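Local coordinates for protein rhamnosidase B (Bacillus sp., PDB 2OKX) that hydrolyses terminal non-reducing alpha-L-rhamnose residues in alpha-L-rhamnosides, as a glycoside hydrolase of family 78, at residues A[468-471]-A[476-479]; A[547-552]-A[866-871]; A[682-687]-A[862-867]; A[829-834]-A[838-843]. One frame throughout, in Å; residues are numbered along the deposited sequence.

Interaction 1. Residues A[468-471]-A[476-479]; sequences VEYM and TQHT
Gln477 O accepts from a water at 2.6 Å, and the same water accepts from Glu469 N, bridging the two backbones where they have spread apart. One residue along, the direct bond takes over. Gln477 N donates to Tyr470 O at 2.9 Å. The bond is nearly straight, with an angle of 164° at the hydrogen. Met471 and Thr476 form the next pair, antiparallel and non-hydrogen-bonded, with CA atoms 4.3 Å apart. Their side chains lie side by side and point the same way. The methyl Met471 CE rests 3.7 Å from Thr476 OG1, and Phe509 of the neighbouring strand 507-513 touches both residues. Gln477 leaves on the same side as Tyr470. Its CG is anti to the backbone N (chi1 -174°), which carries the extended chain across the root of the Tyr470 ring, Gln477 OE1 standing 3.9 Å from Tyr470 CB. The amide is pinned further on: Gln477 OE1 is hydrogen-bonded to His860 NE2, and Gln477 NE2 to Thr857 O. Val468 CB packs on Gln477 O at 3.9 Å. This is a tight antiparallel beta hairpin of the concanavalin-like domain, with Tyr470 and Gln477 turned to the glycosidase domain.

Interaction 2. Residues A[547-552]-A[866-871]; sequences NATWEI and AAPGYF
Trp550 swings its indole toward Gly869 because CG stands anti to the backbone N (chi1 -168°) and chi2 of 88° turns CD1 and NE1 toward the glycine. Thr549, beside it, puts OG1 between its own N and carbonyl carbon (chi1 69°). There the hydroxyl meets Leu546 O one turn back in a hydrogen bond. Thr549 OG1 also lies 3.9 Å from Pro868 CB. The Thr549 and Pro868 side chains cross at about a right angle. CD1 and NE1 of the indole lie against the start of helix 868-876. Trp550 CD1 comes to 3.7 Å from Pro868 O. Trp550 NE1 sits 3.8 Å from Gly869 CA, a bare alpha carbon, and the CA atoms of Trp550 and Gly869 are only 5.2 Å apart. The polar link is indirect. A water lies in the plane of the indole, accepts from Trp550 NE1 at 3.0 Å and donates to Gly869 O at 2.7 Å. It thus satisfies the buried indole N-H. Ala867 O holds the first turn of the second helix by accepting from both Tyr870 N and Phe871 N. Around the pair, Tyr828 of helix 817-833 packs on Thr549 and Pro868, and Phe539 meets the indole. Helix 544-559 is the first helix of the six-hairpin glycosidase range and helix 868-876 the last. Their meeting is consistent with the closing seam of the alpha-barrel, the (alpha/alpha)6 fold of this family.

Interaction 3. Residues A[682-687]-A[862-867]; sequences LDWAPI and HAWSAA
Trp684 leaves its loop with CB pointing toward Trp864. Its CG is anti to the carbonyl carbon and beside the backbone N (chi1 -66°), and chi2 of 119° then turns the pyrrole side of the indole to the partner. Trp684 CD1 comes first and lies 3.9 Å from Trp864 CZ2. Trp684 NE1, the next atom round, is the closest, 3.6 Å from Trp864 CH2. Relative to the Trp864 six-membered ring, both atoms lie at the edge, close to its plane. The two indoles therefore meet rim to rim, with planes at 51°. The centroids of the Trp684 five-membered ring and the Trp864 six-membered ring are 5.7 Å apart. This is neither an offset stack nor a T-shaped pair. Trp864 is held from its own side: NE1 donates to Glu841 O, and Phe802 stacks on the ring. The Trp684 backbone centres an inverse gamma turn, and Asp683 OD2 takes a weak bond of 2.7 Å from Trp684 N. That carboxylate is tied in turn to Ser800 OG and Gly799 N. Replacing Trp684 by an alanine would probably leave the CZ2-CH2 rim of Trp864 without its neighbour and open a gap between the two loops. A glycerol, probably from the crystallisation liquor, lies about 3 Å from the Trp864 side chain and may mark a pocket. Since Trp684 NE1 meets ring carbons of Trp864, the chemistry across the contact is dispersion rather than polar bonding, and it joins the two loops at a single small point.

Interaction 4. Residues A[829-834]-A[838-843]; sequences GQMLRY and TCWEMY
The Trp840 indole carries Met831 on one face and Tyr834 at its edge. Here the loop after helix 817-833 returns over the end of that helix in the glycosidase domain. Met831 CG sits over the Trp840 six-membered ring, 3.7 Å from its centroid, as a CH-pi contact. Met831 SD follows over the Trp840 five-membered ring at 4.3 Å from that centroid, which makes a Met-aromatic contact. At the rim, Tyr834 CD1 lies in the indole plane, 3.7 Å from Trp840 CH2, and the two side chains cross at about a right angle. The long overlap depends on the straight methionine chain: SD stands anti to CA (chi2 -179°) and CE continues the extended chain, sliding past the indole in the opposite direction. Met831 SD also accepts a weak but straight bond from Trp840 N, at 3.5 Å and 167°. His860 meets the Trp840 ring edge-to-face from outside the two segments. A leucine in place of Trp840 would probably leave Met831 without the flat surface under CG and SD and Tyr834 without its edge contact. Gln830 NE2, bonded to Asn827 O, lies 3.4 Å from Tyr843 CD2, the amide 23° from the ring plane. Tyr843 OH is fixed by Ser804 OG, and Met831 CE rests 3.9 Å from Tyr843 CE2.

Overall arrangement
Interaction 1 comes first along the chain, in the concanavalin-like domain. The other three lie in the six-hairpin glycosidase domain. Interaction 4 is nested inside the loops closed by interactions 2 and 3, which share Ala866 and Ala867. The centres of interactions 2 and 3 are about 16 Å apart, and each is about 12 Å from that of interaction 4. Interaction 4 is the hub. Leu832 packs on Ala548 of helix 544-559, Ser865 OG reaches Trp840 O, and Tyr834 touches Tyr470 of interaction 1, whose centre is about 14 Å away. The end of helix 817-833 thus joins the beta domain, the contact of helices 544-559 and 868-876, and the loop carrying Trp864.

Interaction 1. Residues A[468-471]-A[476-479]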
loop_
_atom_site.group_PDB
_atom_site.type_symbol
_atom_site.label_atom_id
_atom_site.label_comp_id
_atom_site.label_asym_id
_atom_site.label_seq_id
_atom_site.Cartn_x
_atom_site.Cartn_y
_atom_site.Cartn_z
ATOM N N VAL A 468 -0.337 3.666 -13.967
ATOM C CA VAL A 468 -1.694 3.894 -13.485
ATOM C C VAL A 468 -2.422 2.555 -13.486
ATOM O O VAL A 468 -1.972 1.600 -14.120
ATOM C CB VAL A 468 -2.464 4.920 -14.353
ATOM C CG1 VAL A 468 -1.728 6.254 -14.343
ATOM C CG2 VAL A 468 -2.630 4.409 -15.775
ATOM N N GLU A 469 -3.539 2.487 -12.767
ATOM C CA GLU A 469 -4.320 1.255 -12.663
ATOM C C GLU A 469 -5.494 1.191 -13.626
ATOM O O GLU A 469 -5.902 0.107 -14.044
ATOM C CB GLU A 469 -4.923 1.118 -11.265
ATOM C CG GLU A 469 -3.976 1.181 -10.107
ATOM C CD GLU A 469 -4.692 0.874 -8.808
ATOM O OE1 GLU A 469 -5.586 1.652 -8.418
ATOM O OE2 GLU A 469 -4.367 -0.153 -8.183
ATOM N N TYR A 470 -6.040 2.356 -13.952
ATOM C CA TYR A 470 -7.227 2.423 -14.781
ATOM C C TYR A 470 -7.277 3.523 -15.832
ATOM O O TYR A 470 -6.882 4.660 -15.588
ATOM C CB TYR A 470 -8.445 2.572 -13.850
ATOM C CG TYR A 470 -9.786 2.578 -14.545
ATOM C CD1 TYR A 470 -10.375 3.771 -14.973
ATOM C CD2 TYR A 470 -10.456 1.383 -14.805
ATOM C CE1 TYR A 470 -11.598 3.769 -15.647
ATOM C CE2 TYR A 470 -11.671 1.371 -15.475
ATOM C CZ TYR A 470 -12.238 2.562 -15.894
ATOM O OH TYR A 470 -13.443 2.531 -16.559
ATOM N N MET A 471 -7.776 3.160 -17.005
ATOM C CA MET A 471 -7.977 4.099 -18.094
ATOM C C MET A 471 -8.993 3.488 -19.044
ATOM O O MET A 471 -9.060 2.263 -19.203
ATOM C CB MET A 471 -6.652 4.467 -18.794
ATOM C CG MET A 471 -5.816 3.354 -19.359
ATOM S SD MET A 471 -4.109 3.948 -19.696
ATOM C CE MET A 471 -4.412 5.211 -20.937
ATOM N N THR A 476 -8.067 8.804 -18.215
ATOM C CA THR A 476 -6.975 8.188 -17.475
ATOM C C THR A 476 -7.199 8.522 -16.008
ATOM O O THR A 476 -7.331 9.692 -15.661
ATOM C CB THR A 476 -5.591 8.760 -17.903
ATOM O OG1 THR A 476 -5.289 8.358 -19.246
ATOM C CG2 THR A 476 -4.494 8.255 -16.973
ATOM N N GLN A 477 -7.284 7.514 -15.142
ATOM C CA GLN A 477 -7.459 7.812 -13.725
ATOM C C GLN A 477 -6.060 8.011 -13.161
ATOM O O GLN A 477 -5.342 7.042 -12.904
ATOM C CB GLN A 477 -8.157 6.667 -12.973
ATOM C CG GLN A 477 -8.465 7.031 -11.526
ATOM C CD GLN A 477 -9.179 5.931 -10.756
ATOM O OE1 GLN A 477 -9.935 5.143 -11.326
ATOM N NE2 GLN A 477 -8.961 5.895 -9.445
ATOM N N HIS A 478 -5.657 9.266 -12.989
ATOM C CA HIS A 478 -4.330 9.540 -12.456
ATOM C C HIS A 478 -4.246 9.188 -10.983
ATOM O O HIS A 478 -5.229 9.298 -10.254
ATOM C CB HIS A 478 -3.954 11.005 -12.691
ATOM C CG HIS A 478 -3.667 11.310 -14.126
ATOM N ND1 HIS A 478 -4.517 12.053 -14.915
ATOM C CD2 HIS A 478 -2.656 10.914 -14.931
ATOM C CE1 HIS A 478 -4.039 12.100 -16.147
ATOM N NE2 HIS A 478 -2.912 11.416 -16.182
ATOM N N THR A 479 -3.063 8.754 -10.555
ATOM C CA THR A 479 -2.856 8.362 -9.173
ATOM C C THR A 479 -2.585 9.562 -8.263
ATOM O O THR A 479 -1.531 9.650 -7.636
ATOM C CB THR A 479 -1.690 7.343 -9.067
ATOM O OG1 THR A 479 -0.484 7.925 -9.573
ATOM C CG2 THR A 479 -1.999 6.096 -9.890
HETATM O O HOH W 1 -5.372 4.612 -11.896
#

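Interaction 2. Residues A[547-552]-A[866-871]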
loop_
_atom_site.group_PDB
_atom_site.type_symbol
_atom_site.label_atom_id
_atom_site.label_comp_id
_atom_site.label_asym_id
_atom_site.label_seq_id
_atom_site.Cartn_x
_atom_site.Cartn_y
_atom_site.Cartn_z
ATOM N N ASN A 547 -16.717 -17.604 -12.038
ATOM C CA ASN A 547 -15.341 -18.058 -12.258
ATOM C C ASN A 547 -14.408 -16.862 -12.409
ATOM O O ASN A 547 -13.290 -16.861 -11.887
ATOM C CB ASN A 547 -15.230 -18.914 -13.516
ATOM C CG ASN A 547 -15.935 -20.238 -13.376
ATOM O OD1 ASN A 547 -16.269 -20.657 -12.266
ATOM N ND2 ASN A 547 -16.163 -20.911 -14.500
ATOM N N ALA A 548 -14.873 -15.849 -13.131
ATOM C CA ALA A 548 -14.072 -14.652 -13.346
ATOM C C ALA A 548 -13.906 -13.864 -12.050
ATOM O O ALA A 548 -12.851 -13.283 -11.813
ATOM C CB ALA A 548 -14.715 -13.777 -14.422
ATOM N N THR A 549 -14.938 -13.838 -11.207
ATOM C CA THR A 549 -14.842 -13.100 -9.955
ATOM C C THR A 549 -13.830 -13.788 -9.049
ATOM O O THR A 549 -13.114 -13.124 -8.301
ATOM C CB THR A 549 -16.209 -12.984 -9.210
ATOM O OG1 THR A 549 -16.608 -14.266 -8.710
ATOM C CG2 THR A 549 -17.290 -12.448 -10.148
ATOM N N TRP A 550 -13.765 -15.115 -9.129
ATOM C CA TRP A 550 -12.813 -15.878 -8.320
ATOM C C TRP A 550 -11.399 -15.577 -8.820
ATOM O O TRP A 550 -10.467 -15.391 -8.036
ATOM C CB TRP A 550 -13.083 -17.387 -8.444
ATOM C CG TRP A 550 -12.331 -18.207 -7.420
ATOM C CD1 TRP A 550 -12.753 -18.537 -6.155
ATOM C CD2 TRP A 550 -11.011 -18.747 -7.554
ATOM N NE1 TRP A 550 -11.774 -19.252 -5.498
ATOM C CE2 TRP A 550 -10.696 -19.394 -6.334
ATOM C CE3 TRP A 550 -10.061 -18.744 -8.585
ATOM C CZ2 TRP A 550 -9.471 -20.032 -6.122
ATOM C CZ3 TRP A 550 -8.841 -19.379 -8.372
ATOM C CH2 TRP A 550 -8.558 -20.014 -7.151
ATOM N N GLU A 551 -11.253 -15.539 -10.140
ATOM C CA GLU A 551 -9.974 -15.269 -10.780
ATOM C C GLU A 551 -9.401 -13.911 -10.347
ATOM O O GLU A 551 -8.243 -13.823 -9.958
ATOM C CB GLU A 551 -10.158 -15.313 -12.302
ATOM C CG GLU A 551 -8.880 -15.325 -13.111
ATOM C CD GLU A 551 -8.043 -16.570 -12.872
ATOM O OE1 GLU A 551 -8.617 -17.677 -12.775
ATOM O OE2 GLU A 551 -6.805 -16.439 -12.796
ATOM N N ILE A 552 -10.200 -12.849 -10.396
ATOM C CA ILE A 552 -9.663 -11.554 -9.990
ATOM C C ILE A 552 -9.446 -11.484 -8.481
ATOM O O ILE A 552 -8.565 -10.764 -8.011
ATOM C CB ILE A 552 -10.546 -10.362 -10.460
ATOM C CG1 ILE A 552 -11.918 -10.393 -9.793
ATOM C CG2 ILE A 552 -10.682 -10.396 -11.974
ATOM C CD1 ILE A 552 -12.750 -9.141 -10.089
ATOM N N ALA A 866 -11.475 -9.195 -1.736
ATOM C CA ALA A 866 -11.455 -10.476 -2.454
ATOM C C ALA A 866 -12.372 -11.578 -1.913
ATOM O O ALA A 866 -12.101 -12.768 -2.105
ATOM C CB ALA A 866 -10.013 -10.998 -2.533
ATOM N N ALA A 867 -13.463 -11.183 -1.268
ATOM C CA ALA A 867 -14.421 -12.130 -0.692
ATOM C C ALA A 867 -14.737 -13.401 -1.494
ATOM O O ALA A 867 -14.728 -14.501 -0.938
ATOM C CB ALA A 867 -15.726 -11.402 -0.359
ATOM N N PRO A 868 -15.030 -13.275 -2.803
ATOM C CA PRO A 868 -15.343 -14.479 -3.586
ATOM C C PRO A 868 -14.298 -15.588 -3.477
ATOM O O PRO A 868 -14.635 -16.772 -3.547
ATOM C CB PRO A 868 -15.478 -13.942 -5.013
ATOM C CG PRO A 868 -15.980 -12.532 -4.784
ATOM C CD PRO A 868 -15.107 -12.068 -3.649
ATOM N N GLY A 869 -13.035 -15.201 -3.307
ATOM C CA GLY A 869 -11.966 -16.182 -3.192
ATOM C C GLY A 869 -12.129 -17.083 -1.980
ATOM O O GLY A 869 -11.563 -18.177 -1.922
ATOM N N TYR A 870 -12.905 -16.622 -1.008
ATOM C CA TYR A 870 -13.157 -17.392 0.204
ATOM C C TYR A 870 -14.537 -18.047 0.177
ATOM O O TYR A 870 -14.657 -19.247 0.405
ATOM C CB TYR A 870 -13.057 -16.486 1.432
ATOM C CG TYR A 870 -13.543 -17.122 2.726
ATOM C CD1 TYR A 870 -12.773 -18.076 3.398
ATOM C CD2 TYR A 870 -14.766 -16.754 3.278
ATOM C CE1 TYR A 870 -13.214 -18.649 4.602
ATOM C CE2 TYR A 870 -15.218 -17.316 4.474
ATOM C CZ TYR A 870 -14.438 -18.260 5.129
ATOM O OH TYR A 870 -14.886 -18.792 6.318
ATOM N N PHE A 871 -15.575 -17.264 -0.115
ATOM C CA PHE A 871 -16.931 -17.800 -0.100
ATOM C C PHE A 871 -17.312 -18.832 -1.147
ATOM O O PHE A 871 -18.127 -19.711 -0.866
ATOM C CB PHE A 871 -17.960 -16.658 -0.107
ATOM C CG PHE A 871 -17.926 -15.821 1.137
ATOM C CD1 PHE A 871 -17.166 -14.658 1.190
ATOM C CD2 PHE A 871 -18.582 -16.247 2.289
ATOM C CE1 PHE A 871 -17.052 -13.932 2.370
ATOM C CE2 PHE A 871 -18.474 -15.531 3.476
ATOM C CZ PHE A 871 -17.706 -14.371 3.520
HETATM O O HOH W 2 -12.253 -20.588 -2.843
#

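Interaction 3. Residues A[682-687]-A[862-867]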
loop_
_atom_site.group_PDB
_atom_site.type_symbol
_atom_site.label_atom_id
_atom_site.label_comp_id
_atom_site.label_asym_id
_atom_site.label_seq_id
_atom_site.Cartn_x
_atom_site.Cartn_y
_atom_site.Cartn_z
ATOM N N LEU A 682 -15.452 1.934 10.161
ATOM C CA LEU A 682 -15.872 0.595 9.777
ATOM C C LEU A 682 -15.915 0.505 8.251
ATOM O O LEU A 682 -15.185 -0.280 7.659
ATOM C CB LEU A 682 -17.250 0.232 10.339
ATOM C CG LEU A 682 -17.734 -1.136 9.820
ATOM C CD1 LEU A 682 -16.697 -2.207 10.149
ATOM C CD2 LEU A 682 -19.080 -1.494 10.430
ATOM N N ASP A 683 -16.753 1.326 7.619
ATOM C CA ASP A 683 -16.901 1.292 6.163
ATOM C C ASP A 683 -16.833 2.675 5.506
ATOM O O ASP A 683 -17.025 3.698 6.165
ATOM C CB ASP A 683 -18.244 0.636 5.813
ATOM C CG ASP A 683 -18.347 0.249 4.352
ATOM O OD1 ASP A 683 -19.482 0.007 3.881
ATOM O OD2 ASP A 683 -17.297 0.172 3.677
ATOM N N TRP A 684 -16.564 2.698 4.202
ATOM C CA TRP A 684 -16.495 3.957 3.458
ATOM C C TRP A 684 -17.898 4.269 2.944
ATOM O O TRP A 684 -18.195 4.111 1.758
ATOM C CB TRP A 684 -15.515 3.849 2.277
ATOM C CG TRP A 684 -14.076 3.670 2.688
ATOM C CD1 TRP A 684 -13.264 2.610 2.394
ATOM C CD2 TRP A 684 -13.284 4.574 3.476
ATOM N NE1 TRP A 684 -12.019 2.796 2.950
ATOM C CE2 TRP A 684 -12.003 3.992 3.620
ATOM C CE3 TRP A 684 -13.534 5.818 4.074
ATOM C CZ2 TRP A 684 -10.974 4.609 4.340
ATOM C CZ3 TRP A 684 -12.508 6.434 4.791
ATOM C CH2 TRP A 684 -11.244 5.826 4.916
ATOM N N ALA A 685 -18.759 4.700 3.857
ATOM C CA ALA A 685 -20.138 5.032 3.529
ATOM C C ALA A 685 -20.650 6.051 4.543
ATOM O O ALA A 685 -20.058 6.216 5.608
ATOM C CB ALA A 685 -20.998 3.776 3.566
ATOM N N PRO A 686 -21.759 6.741 4.221
ATOM C CA PRO A 686 -22.393 7.762 5.065
ATOM C C PRO A 686 -22.883 7.277 6.430
ATOM O O PRO A 686 -23.912 7.742 6.919
ATOM C CB PRO A 686 -23.550 8.258 4.199
ATOM C CG PRO A 686 -23.066 8.025 2.811
ATOM C CD PRO A 686 -22.441 6.661 2.919
ATOM N N ILE A 687 -22.158 6.340 7.033
ATOM C CA ILE A 687 -22.517 5.823 8.349
ATOM C C ILE A 687 -22.280 6.936 9.366
ATOM O O ILE A 687 -21.293 7.666 9.266
ATOM C CB ILE A 687 -21.627 4.619 8.751
ATOM C CG1 ILE A 687 -21.939 3.412 7.868
ATOM C CG2 ILE A 687 -21.832 4.279 10.224
ATOM C CD1 ILE A 687 -21.029 2.230 8.123
ATOM N N HIS A 862 -7.540 -4.035 -3.967
ATOM C CA HIS A 862 -7.541 -4.112 -2.502
ATOM C C HIS A 862 -7.985 -5.520 -2.126
ATOM O O HIS A 862 -9.154 -5.866 -2.292
ATOM C CB HIS A 862 -8.530 -3.098 -1.907
ATOM C CG HIS A 862 -7.879 -1.889 -1.309
ATOM N ND1 HIS A 862 -7.992 -1.563 0.027
ATOM C CD2 HIS A 862 -7.118 -0.920 -1.867
ATOM C CE1 HIS A 862 -7.329 -0.446 0.265
ATOM N NE2 HIS A 862 -6.790 -0.034 -0.869
ATOM N N ALA A 863 -7.059 -6.327 -1.619
ATOM C CA ALA A 863 -7.389 -7.703 -1.263
ATOM C C ALA A 863 -8.438 -7.812 -0.164
ATOM O O ALA A 863 -8.990 -8.887 0.053
ATOM C CB ALA A 863 -6.123 -8.474 -0.865
ATOM N N TRP A 864 -8.725 -6.718 0.535
ATOM C CA TRP A 864 -9.742 -6.802 1.574
ATOM C C TRP A 864 -11.109 -6.958 0.898
ATOM O O TRP A 864 -12.118 -7.243 1.550
ATOM C CB TRP A 864 -9.678 -5.571 2.505
ATOM C CG TRP A 864 -10.317 -4.286 2.028
ATOM C CD1 TRP A 864 -10.746 -3.979 0.765
ATOM C CD2 TRP A 864 -10.593 -3.130 2.834
ATOM N NE1 TRP A 864 -11.276 -2.706 0.737
ATOM C CE2 TRP A 864 -11.193 -2.164 1.994
ATOM C CE3 TRP A 864 -10.390 -2.820 4.187
ATOM C CZ2 TRP A 864 -11.595 -0.905 2.463
ATOM C CZ3 TRP A 864 -10.791 -1.568 4.656
ATOM C CH2 TRP A 864 -11.387 -0.627 3.793
ATOM N N SER A 865 -11.108 -6.820 -0.429
ATOM C CA SER A 865 -12.310 -6.933 -1.256
ATOM C C SER A 865 -12.392 -8.268 -2.012
ATOM O O SER A 865 -13.287 -8.450 -2.837
ATOM C CB SER A 865 -12.339 -5.811 -2.301
ATOM O OG SER A 865 -12.427 -4.526 -1.710
ATOM N N ALA A 866 -11.475 -9.195 -1.736
ATOM C CA ALA A 866 -11.455 -10.476 -2.454
ATOM C C ALA A 866 -12.372 -11.578 -1.913
ATOM O O ALA A 866 -12.101 -12.768 -2.105
ATOM C CB ALA A 866 -10.013 -10.998 -2.533
ATOM N N ALA A 867 -13.463 -11.183 -1.268
ATOM C CA ALA A 867 -14.421 -12.130 -0.692
ATOM C C ALA A 867 -14.737 -13.401 -1.494
ATOM O O ALA A 867 -14.728 -14.501 -0.938
ATOM C CB ALA A 867 -15.726 -11.402 -0.359
#

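Interaction 4. Residues A[829-834]-A[838-843]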
loop_
_atom_site.group_PDB
_atom_site.type_symbol
_atom_site.label_atom_id
_atom_site.label_comp_id
_atom_site.label_asym_id
_atom_site.label_seq_id
_atom_site.Cartn_x
_atom_site.Cartn_y
_atom_site.Cartn_z
ATOM N N GLY A 829 -19.524 -8.250 -10.760
ATOM C CA GLY A 829 -19.774 -8.213 -12.191
ATOM C C GLY A 829 -19.567 -6.800 -12.732
ATOM O O GLY A 829 -19.093 -6.616 -13.855
ATOM N N GLN A 830 -19.918 -5.796 -11.933
ATOM C CA GLN A 830 -19.753 -4.408 -12.357
ATOM C C GLN A 830 -18.264 -4.072 -12.491
ATOM O O GLN A 830 -17.877 -3.245 -13.315
ATOM C CB GLN A 830 -20.424 -3.455 -11.362
ATOM C CG GLN A 830 -19.643 -3.224 -10.079
ATOM C CD GLN A 830 -20.316 -2.219 -9.154
ATOM O OE1 GLN A 830 -20.730 -1.142 -9.585
ATOM N NE2 GLN A 830 -20.416 -2.566 -7.871
ATOM N N MET A 831 -17.428 -4.717 -11.682
ATOM C CA MET A 831 -15.986 -4.490 -11.752
ATOM C C MET A 831 -15.486 -5.044 -13.078
ATOM O O MET A 831 -14.728 -4.390 -13.796
ATOM C CB MET A 831 -15.267 -5.209 -10.610
ATOM C CG MET A 831 -15.586 -4.670 -9.234
ATOM S SD MET A 831 -14.685 -5.567 -7.971
ATOM C CE MET A 831 -15.723 -5.264 -6.532
ATOM N N LEU A 832 -15.923 -6.260 -13.395
ATOM C CA LEU A 832 -15.534 -6.919 -14.631
ATOM C C LEU A 832 -16.038 -6.167 -15.863
ATOM O O LEU A 832 -15.425 -6.230 -16.933
ATOM C CB LEU A 832 -16.065 -8.356 -14.640
ATOM C CG LEU A 832 -15.368 -9.272 -13.627
ATOM C CD1 LEU A 832 -16.176 -10.552 -13.424
ATOM C CD2 LEU A 832 -13.962 -9.582 -14.123
ATOM N N ARG A 833 -17.154 -5.459 -15.713
ATOM C CA ARG A 833 -17.708 -4.706 -16.830
ATOM C C ARG A 833 -16.673 -3.683 -17.287
ATOM O O ARG A 833 -16.537 -3.418 -18.480
ATOM C CB ARG A 833 -19.006 -4.003 -16.421
ATOM C CG ARG A 833 -19.728 -3.295 -17.579
ATOM C CD ARG A 833 -19.316 -1.823 -17.715
ATOM N NE ARG A 833 -19.916 -1.195 -18.897
ATOM C CZ ARG A 833 -19.459 -1.340 -20.138
ATOM N NH1 ARG A 833 -18.388 -2.089 -20.370
ATOM N NH2 ARG A 833 -20.071 -0.741 -21.151
ATOM N N TYR A 834 -15.935 -3.123 -16.333
ATOM C CA TYR A 834 -14.909 -2.137 -16.649
ATOM C C TYR A 834 -13.526 -2.765 -16.808
ATOM O O TYR A 834 -12.504 -2.103 -16.635
ATOM C CB TYR A 834 -14.883 -1.038 -15.578
ATOM C CG TYR A 834 -16.141 -0.196 -15.583
ATOM C CD1 TYR A 834 -17.204 -0.482 -14.724
ATOM C CD2 TYR A 834 -16.296 0.843 -16.495
ATOM C CE1 TYR A 834 -18.394 0.246 -14.778
ATOM C CE2 TYR A 834 -17.480 1.577 -16.557
ATOM C CZ TYR A 834 -18.524 1.271 -15.700
ATOM O OH TYR A 834 -19.704 1.977 -15.786
ATOM N N THR A 838 -8.526 -7.059 -10.914
ATOM C CA THR A 838 -8.369 -7.142 -9.465
ATOM C C THR A 838 -9.620 -6.534 -8.829
ATOM O O THR A 838 -10.401 -5.866 -9.507
ATOM C CB THR A 838 -7.111 -6.369 -8.973
ATOM O OG1 THR A 838 -7.142 -5.025 -9.471
ATOM C CG2 THR A 838 -5.841 -7.048 -9.462
ATOM N N CYS A 839 -9.808 -6.761 -7.531
ATOM C CA CYS A 839 -10.979 -6.253 -6.820
ATOM C C CYS A 839 -10.823 -4.831 -6.299
ATOM O O CYS A 839 -9.844 -4.502 -5.621
ATOM C CB CYS A 839 -11.318 -7.184 -5.658
ATOM S SG CYS A 839 -11.567 -8.885 -6.198
ATOM N N TRP A 840 -11.821 -4.007 -6.602
ATOM C CA TRP A 840 -11.834 -2.604 -6.206
ATOM C C TRP A 840 -11.878 -2.383 -4.708
ATOM O O TRP A 840 -12.482 -3.153 -3.966
ATOM C CB TRP A 840 -13.036 -1.880 -6.819
ATOM C CG TRP A 840 -13.063 -1.859 -8.310
ATOM C CD1 TRP A 840 -12.058 -2.221 -9.165
ATOM C CD2 TRP A 840 -14.155 -1.438 -9.130
ATOM N NE1 TRP A 840 -12.464 -2.053 -10.470
ATOM C CE2 TRP A 840 -13.747 -1.573 -10.474
ATOM C CE3 TRP A 840 -15.444 -0.960 -8.857
ATOM C CZ2 TRP A 840 -14.583 -1.247 -11.548
ATOM C CZ3 TRP A 840 -16.276 -0.638 -9.925
ATOM C CH2 TRP A 840 -15.839 -0.783 -11.254
ATOM N N GLU A 841 -11.253 -1.293 -4.280
ATOM C CA GLU A 841 -11.220 -0.916 -2.877
ATOM C C GLU A 841 -12.633 -0.569 -2.406
ATOM O O GLU A 841 -13.041 -0.935 -1.306
ATOM C CB GLU A 841 -10.312 0.304 -2.706
ATOM C CG GLU A 841 -10.219 0.852 -1.296
ATOM C CD GLU A 841 -9.417 2.149 -1.242
ATOM O OE1 GLU A 841 -9.071 2.594 -0.129
ATOM O OE2 GLU A 841 -9.135 2.725 -2.318
ATOM N N MET A 842 -13.370 0.149 -3.246
ATOM C CA MET A 842 -14.722 0.571 -2.904
ATOM C C MET A 842 -15.654 0.450 -4.093
ATOM O O MET A 842 -15.215 0.205 -5.224
ATOM C CB MET A 842 -14.715 2.034 -2.446
ATOM C CG MET A 842 -13.792 2.331 -1.278
ATOM S SD MET A 842 -13.565 4.113 -1.048
ATOM C CE MET A 842 -12.518 4.471 -2.470
ATOM N N TYR A 843 -16.946 0.630 -3.829
ATOM C CA TYR A 843 -17.959 0.580 -4.870
ATOM C C TYR A 843 -18.160 1.981 -5.431
ATOM O O TYR A 843 -17.853 2.974 -4.767
ATOM C CB TYR A 843 -19.285 0.064 -4.303
ATOM C CG TYR A 843 -19.276 -1.409 -3.980
ATOM C CD1 TYR A 843 -19.762 -1.878 -2.758
ATOM C CD2 TYR A 843 -18.788 -2.339 -4.899
ATOM C CE1 TYR A 843 -19.759 -3.237 -2.459
ATOM C CE2 TYR A 843 -18.782 -3.699 -4.610
ATOM C CZ TYR A 843 -19.268 -4.141 -3.387
ATOM O OH TYR A 843 -19.256 -5.487 -3.095
#